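Local coordinates for putative uncharacterized protein (Mycobacterium avium, PDB 2Z6V) that probably acts as a sulfotransferase, transferring a sulfuryl group to an acceptor that is not yet established, at residues F24-L36 and W51-N63. Sequence-based numbering, arbitrary orientation.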
loop_
_atom_site.group_PDB
_atom_site.type_symbol
_atom_site.label_atom_id
_atom_site.label_comp_id
_atom_site.label_asym_id
_atom_site.label_seq_id
_atom_site.Cartn_x
_atom_site.Cartn_y
_atom_site.Cartn_z
ATOM N N PHE A 24 -7.278 24.469 -8.945
ATOM C CA PHE A 24 -5.829 24.328 -8.888
ATOM C C PHE A 24 -5.072 25.289 -9.790
ATOM O O PHE A 24 -4.031 24.940 -10.341
ATOM C CB PHE A 24 -5.466 22.888 -9.246
ATOM C CG PHE A 24 -6.357 21.873 -8.596
ATOM C CD1 PHE A 24 -6.259 21.613 -7.233
ATOM C CD2 PHE A 24 -7.338 21.222 -9.334
ATOM C CE1 PHE A 24 -7.129 20.722 -6.610
ATOM C CE2 PHE A 24 -8.214 20.330 -8.725
ATOM C CZ PHE A 24 -8.109 20.079 -7.357
ATOM N N ASP A 25 -5.594 26.497 -9.940
ATOM C CA ASP A 25 -4.942 27.491 -10.778
ATOM C C ASP A 25 -3.991 28.310 -9.921
ATOM O O ASP A 25 -2.904 28.683 -10.356
ATOM C CB ASP A 25 -5.988 28.411 -11.414
ATOM C CG ASP A 25 -6.993 27.651 -12.267
ATOM O OD1 ASP A 25 -6.608 27.141 -13.343
ATOM O OD2 ASP A 25 -8.171 27.557 -11.856
ATOM N N ASN A 26 -4.411 28.566 -8.686
ATOM C CA ASN A 26 -3.631 29.357 -7.743
ATOM C C ASN A 26 -2.874 28.504 -6.722
ATOM O O ASN A 26 -2.523 28.984 -5.642
ATOM C CB ASN A 26 -4.559 30.329 -7.008
ATOM C CG ASN A 26 -5.416 31.157 -7.959
ATOM O OD1 ASN A 26 -6.335 31.863 -7.534
ATOM N ND2 ASN A 26 -5.115 31.075 -9.256
ATOM N N ILE A 27 -2.633 27.240 -7.056
ATOM C CA ILE A 27 -1.907 26.351 -6.155
ATOM C C ILE A 27 -0.433 26.311 -6.539
ATOM O O ILE A 27 -0.034 25.619 -7.476
ATOM C CB ILE A 27 -2.486 24.923 -6.182
ATOM C CG1 ILE A 27 -3.869 24.922 -5.526
ATOM C CG2 ILE A 27 -1.537 23.958 -5.469
ATOM C CD1 ILE A 27 -4.491 23.556 -5.403
ATOM N N THR A 28 0.373 27.060 -5.798
ATOM C CA THR A 28 1.797 27.134 -6.072
ATOM C C THR A 28 2.656 26.497 -4.972
ATOM O O THR A 28 3.772 26.047 -5.240
ATOM C CB THR A 28 2.215 28.620 -6.313
ATOM O OG1 THR A 28 3.638 28.715 -6.438
ATOM C CG2 THR A 28 1.735 29.508 -5.174
ATOM N N THR A 29 2.133 26.440 -3.749
ATOM C CA THR A 29 2.876 25.849 -2.638
ATOM C C THR A 29 2.089 24.810 -1.843
ATOM O O THR A 29 0.889 24.629 -2.037
ATOM C CB THR A 29 3.339 26.919 -1.631
ATOM O OG1 THR A 29 2.200 27.443 -0.933
ATOM C CG2 THR A 29 4.057 28.046 -2.342
ATOM N N ALA A 30 2.783 24.136 -0.935
ATOM C CA ALA A 30 2.165 23.131 -0.087
ATOM C C ALA A 30 1.136 23.792 0.820
ATOM O O ALA A 30 0.114 23.189 1.158
ATOM C CB ALA A 30 3.220 22.434 0.750
ATOM N N ASP A 31 1.402 25.036 1.212
ATOM C CA ASP A 31 0.481 25.756 2.086
ATOM C C ASP A 31 -0.835 26.081 1.381
ATOM O O ASP A 31 -1.880 26.171 2.026
ATOM C CB ASP A 31 1.131 27.039 2.613
ATOM C CG ASP A 31 2.252 26.765 3.611
ATOM O OD1 ASP A 31 2.021 26.021 4.594
ATOM O OD2 ASP A 31 3.362 27.302 3.415
ATOM N N ASP A 32 -0.783 26.262 0.062
ATOM C CA ASP A 32 -1.990 26.549 -0.708
ATOM C C ASP A 32 -2.859 25.304 -0.700
ATOM O O ASP A 32 -4.083 25.383 -0.574
ATOM C CB ASP A 32 -1.654 26.916 -2.156
ATOM C CG ASP A 32 -0.933 28.251 -2.274
ATOM O OD1 ASP A 32 -1.344 29.224 -1.595
ATOM O OD2 ASP A 32 0.035 28.325 -3.062
ATOM N N VAL A 33 -2.212 24.152 -0.849
ATOM C CA VAL A 33 -2.902 22.873 -0.835
ATOM C C VAL A 33 -3.561 22.739 0.539
ATOM O O VAL A 33 -4.709 22.308 0.658
ATOM C CB VAL A 33 -1.902 21.710 -1.055
ATOM C CG1 VAL A 33 -2.585 20.366 -0.846
ATOM C CG2 VAL A 33 -1.330 21.789 -2.455
ATOM N N PHE A 34 -2.830 23.132 1.575
ATOM C CA PHE A 34 -3.356 23.058 2.922
ATOM C C PHE A 34 -4.613 23.910 3.049
ATOM O O PHE A 34 -5.618 23.456 3.603
ATOM C CB PHE A 34 -2.320 23.532 3.937
ATOM C CG PHE A 34 -2.781 23.419 5.362
ATOM C CD1 PHE A 34 -2.480 22.295 6.116
ATOM C CD2 PHE A 34 -3.534 24.432 5.947
ATOM C CE1 PHE A 34 -2.925 22.179 7.440
ATOM C CE2 PHE A 34 -3.985 24.329 7.268
ATOM C CZ PHE A 34 -3.681 23.202 8.015
ATOM N N LYS A 35 -4.562 25.142 2.540
ATOM C CA LYS A 35 -5.717 26.036 2.629
ATOM C C LYS A 35 -6.958 25.432 1.987
ATOM O O LYS A 35 -8.055 25.516 2.538
ATOM C CB LYS A 35 -5.419 27.386 1.971
ATOM C CG LYS A 35 -4.359 28.206 2.676
ATOM C CD LYS A 35 -4.271 29.596 2.066
ATOM C CE LYS A 35 -3.047 30.361 2.562
ATOM N NZ LYS A 35 -1.774 29.724 2.102
ATOM N N LEU A 36 -6.774 24.823 0.821
ATOM C CA LEU A 36 -7.876 24.210 0.098
ATOM C C LEU A 36 -8.466 23.058 0.915
ATOM O O LEU A 36 -9.689 22.935 1.038
ATOM C CB LEU A 36 -7.388 23.716 -1.267
ATOM C CG LEU A 36 -8.429 23.136 -2.230
ATOM C CD1 LEU A 36 -9.566 24.133 -2.435
ATOM C CD2 LEU A 36 -7.753 22.780 -3.556
ATOM N N TRP A 51 3.957 16.641 7.329
ATOM C CA TRP A 51 3.338 16.496 6.019
ATOM C C TRP A 51 3.909 17.414 4.952
ATOM O O TRP A 51 3.945 17.066 3.776
ATOM C CB TRP A 51 1.839 16.773 6.125
ATOM C CG TRP A 51 1.540 18.136 6.687
ATOM C CD1 TRP A 51 1.391 18.462 8.000
ATOM C CD2 TRP A 51 1.403 19.362 5.951
ATOM N NE1 TRP A 51 1.169 19.811 8.133
ATOM C CE2 TRP A 51 1.174 20.389 6.892
ATOM C CE3 TRP A 51 1.455 19.692 4.588
ATOM C CZ2 TRP A 51 0.995 21.730 6.515
ATOM C CZ3 TRP A 51 1.278 21.025 4.212
ATOM C CH2 TRP A 51 1.051 22.026 5.175
ATOM N N ARG A 52 4.355 18.588 5.375
ATOM C CA ARG A 52 4.851 19.596 4.460
ATOM C C ARG A 52 6.045 19.264 3.584
ATOM O O ARG A 52 6.016 19.525 2.385
ATOM C CB ARG A 52 5.133 20.884 5.228
ATOM C CG ARG A 52 5.341 22.069 4.316
ATOM C CD ARG A 52 5.427 23.382 5.073
ATOM N NE ARG A 52 5.117 24.498 4.181
ATOM C CZ ARG A 52 5.789 24.785 3.064
ATOM N NH1 ARG A 52 6.824 24.041 2.687
ATOM N NH2 ARG A 52 5.414 25.812 2.308
ATOM N N GLU A 53 7.093 18.688 4.151
ATOM C CA GLU A 53 8.271 18.410 3.340
ATOM C C GLU A 53 7.989 17.604 2.069
ATOM O O GLU A 53 8.405 18.005 0.980
ATOM C CB GLU A 53 9.358 17.729 4.178
ATOM C CG GLU A 53 10.624 17.470 3.386
ATOM C CD GLU A 53 11.816 17.107 4.248
ATOM O OE1 GLU A 53 11.624 16.516 5.338
ATOM O OE2 GLU A 53 12.953 17.401 3.817
ATOM N N GLY A 54 7.281 16.483 2.207
ATOM C CA GLY A 54 6.964 15.653 1.059
ATOM C C GLY A 54 6.012 16.306 0.068
ATOM O O GLY A 54 6.222 16.229 -1.153
ATOM N N LEU A 55 4.959 16.948 0.575
ATOM C CA LEU A 55 4.000 17.607 -0.305
ATOM C C LEU A 55 4.697 18.700 -1.123
ATOM O O LEU A 55 4.385 18.891 -2.303
ATOM C CB LEU A 55 2.845 18.209 0.504
ATOM C CG LEU A 55 1.758 18.943 -0.299
ATOM C CD1 LEU A 55 1.141 18.014 -1.344
ATOM C CD2 LEU A 55 0.688 19.459 0.644
ATOM N N ALA A 56 5.648 19.404 -0.507
ATOM C CA ALA A 56 6.370 20.468 -1.208
ATOM C C ALA A 56 7.154 19.924 -2.409
ATOM O O ALA A 56 7.256 20.589 -3.440
ATOM C CB ALA A 56 7.305 21.194 -0.251
ATOM N N LEU A 57 7.705 18.720 -2.273
ATOM C CA LEU A 57 8.447 18.087 -3.359
ATOM C C LEU A 57 7.500 17.748 -4.505
ATOM O O LEU A 57 7.806 17.979 -5.676
ATOM C CB LEU A 57 9.104 16.801 -2.873
ATOM C CG LEU A 57 10.339 16.940 -1.991
ATOM C CD1 LEU A 57 10.817 15.559 -1.557
ATOM C CD2 LEU A 57 11.435 17.669 -2.771
ATOM N N ILE A 58 6.350 17.184 -4.153
ATOM C CA ILE A 58 5.344 16.800 -5.136
ATOM C C ILE A 58 4.852 18.030 -5.896
ATOM O O ILE A 58 4.842 18.046 -7.126
ATOM C CB ILE A 58 4.133 16.097 -4.443
ATOM C CG1 ILE A 58 4.598 14.786 -3.806
ATOM C CG2 ILE A 58 3.015 15.837 -5.446
ATOM C CD1 ILE A 58 3.563 14.123 -2.912
ATOM N N VAL A 59 4.446 19.052 -5.151
ATOM C CA VAL A 59 3.933 20.290 -5.731
ATOM C C VAL A 59 4.944 20.989 -6.631
ATOM O O VAL A 59 4.605 21.456 -7.719
ATOM C CB VAL A 59 3.495 21.270 -4.629
ATOM C CG1 VAL A 59 3.077 22.592 -5.239
ATOM C CG2 VAL A 59 2.353 20.661 -3.834
ATOM N N ASP A 60 6.186 21.061 -6.172
ATOM C CA ASP A 60 7.230 21.705 -6.945
ATOM C C ASP A 60 7.379 21.055 -8.312
ATOM O O ASP A 60 7.639 21.733 -9.308
ATOM C CB ASP A 60 8.561 21.626 -6.209
ATOM C CG ASP A 60 9.672 22.313 -6.967
ATOM O OD1 ASP A 60 9.553 23.538 -7.191
ATOM O OD2 ASP A 60 10.651 21.634 -7.345
ATOM N N GLU A 61 7.205 19.737 -8.354
ATOM C CA GLU A 61 7.342 19.002 -9.598
ATOM C C GLU A 61 6.135 19.123 -10.522
ATOM O O GLU A 61 6.305 19.289 -11.728
ATOM C CB GLU A 61 7.636 17.529 -9.315
ATOM C CG GLU A 61 8.309 16.828 -10.483
ATOM C CD GLU A 61 8.885 15.475 -10.113
ATOM O OE1 GLU A 61 9.355 15.328 -8.965
ATOM O OE2 GLU A 61 8.887 14.564 -10.972
ATOM N N VAL A 62 4.922 19.045 -9.985
ATOM C CA VAL A 62 3.751 19.161 -10.851
ATOM C C VAL A 62 3.679 20.562 -11.461
ATOM O O VAL A 62 3.091 20.756 -12.526
ATOM C CB VAL A 62 2.425 18.853 -10.103
ATOM C CG1 VAL A 62 2.474 17.456 -9.517
ATOM C CG2 VAL A 62 2.169 19.887 -9.028
ATOM N N ASN A 63 4.282 21.535 -10.780
ATOM C CA ASN A 63 4.311 22.910 -11.268
ATOM C C ASN A 63 5.390 23.064 -12.333
ATOM O O ASN A 63 5.149 23.644 -13.387
ATOM C CB ASN A 63 4.621 23.905 -10.139
ATOM C CG ASN A 63 3.424 24.183 -9.247
ATOM O OD1 ASN A 63 2.276 24.037 -9.665
ATOM N ND2 ASN A 63 3.691 24.610 -8.013
#
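Arg52 reaches from helix 50-64 across to Ala30 and Asp31 at the beginning of helix 30-41. Its CB lies over one face of the neighbouring Trp51 ring, near the rim. CG, anti to the backbone N, comes within 4.2 Å of Ala30 CB, and from there the chain runs extended to NE. NE makes two weak bonds, to OD1 and OD2 of Asp31. At the tip, NH2 gives the firm part of the salt bridge, 2.8 Å to Asp31 OD2 and nearly straight at 167°. That oxygen lies in the guanidinium plane, yet NH2 approaches it from above the carboxylate plane, the two flat groups being well tilted against each other. Ala30 CB sits over one face of the guanidinium.

Ala30 is also a knob in a hole made by Trp51, Arg52, Leu55 and Ala56, with its CB 3.9 Å from Leu55 CD2. It sits where helix segments 30-36 and 51-63 cross steeply, at 106° between their directions, and its CA is nearest Ala56 CA. Both helices precede the five-stranded parallel sheet in the chain, and helix 70-96 touches Trp51 and Leu36. A capping box of Thr29 and Asp32 begins helix 30-41; Asp32 OD2 accepts from Thr28 N and Thr29 N, which arrive from opposite faces of its carboxylate.

Deeper in, Val33 and Leu55 meet tip to tip, CG1 to CD2 at 3.7 Å. Phe34 and the six-membered ring of Trp51 lie almost parallel but strongly offset, Phe34 CD1 nearest Trp51 CZ2. Toward the far end of helix 50-64, Val59 CG1 packs 3.5 Å from Thr28 O, and Asn63 ND2 lies 3.1 Å from that same Thr28 O.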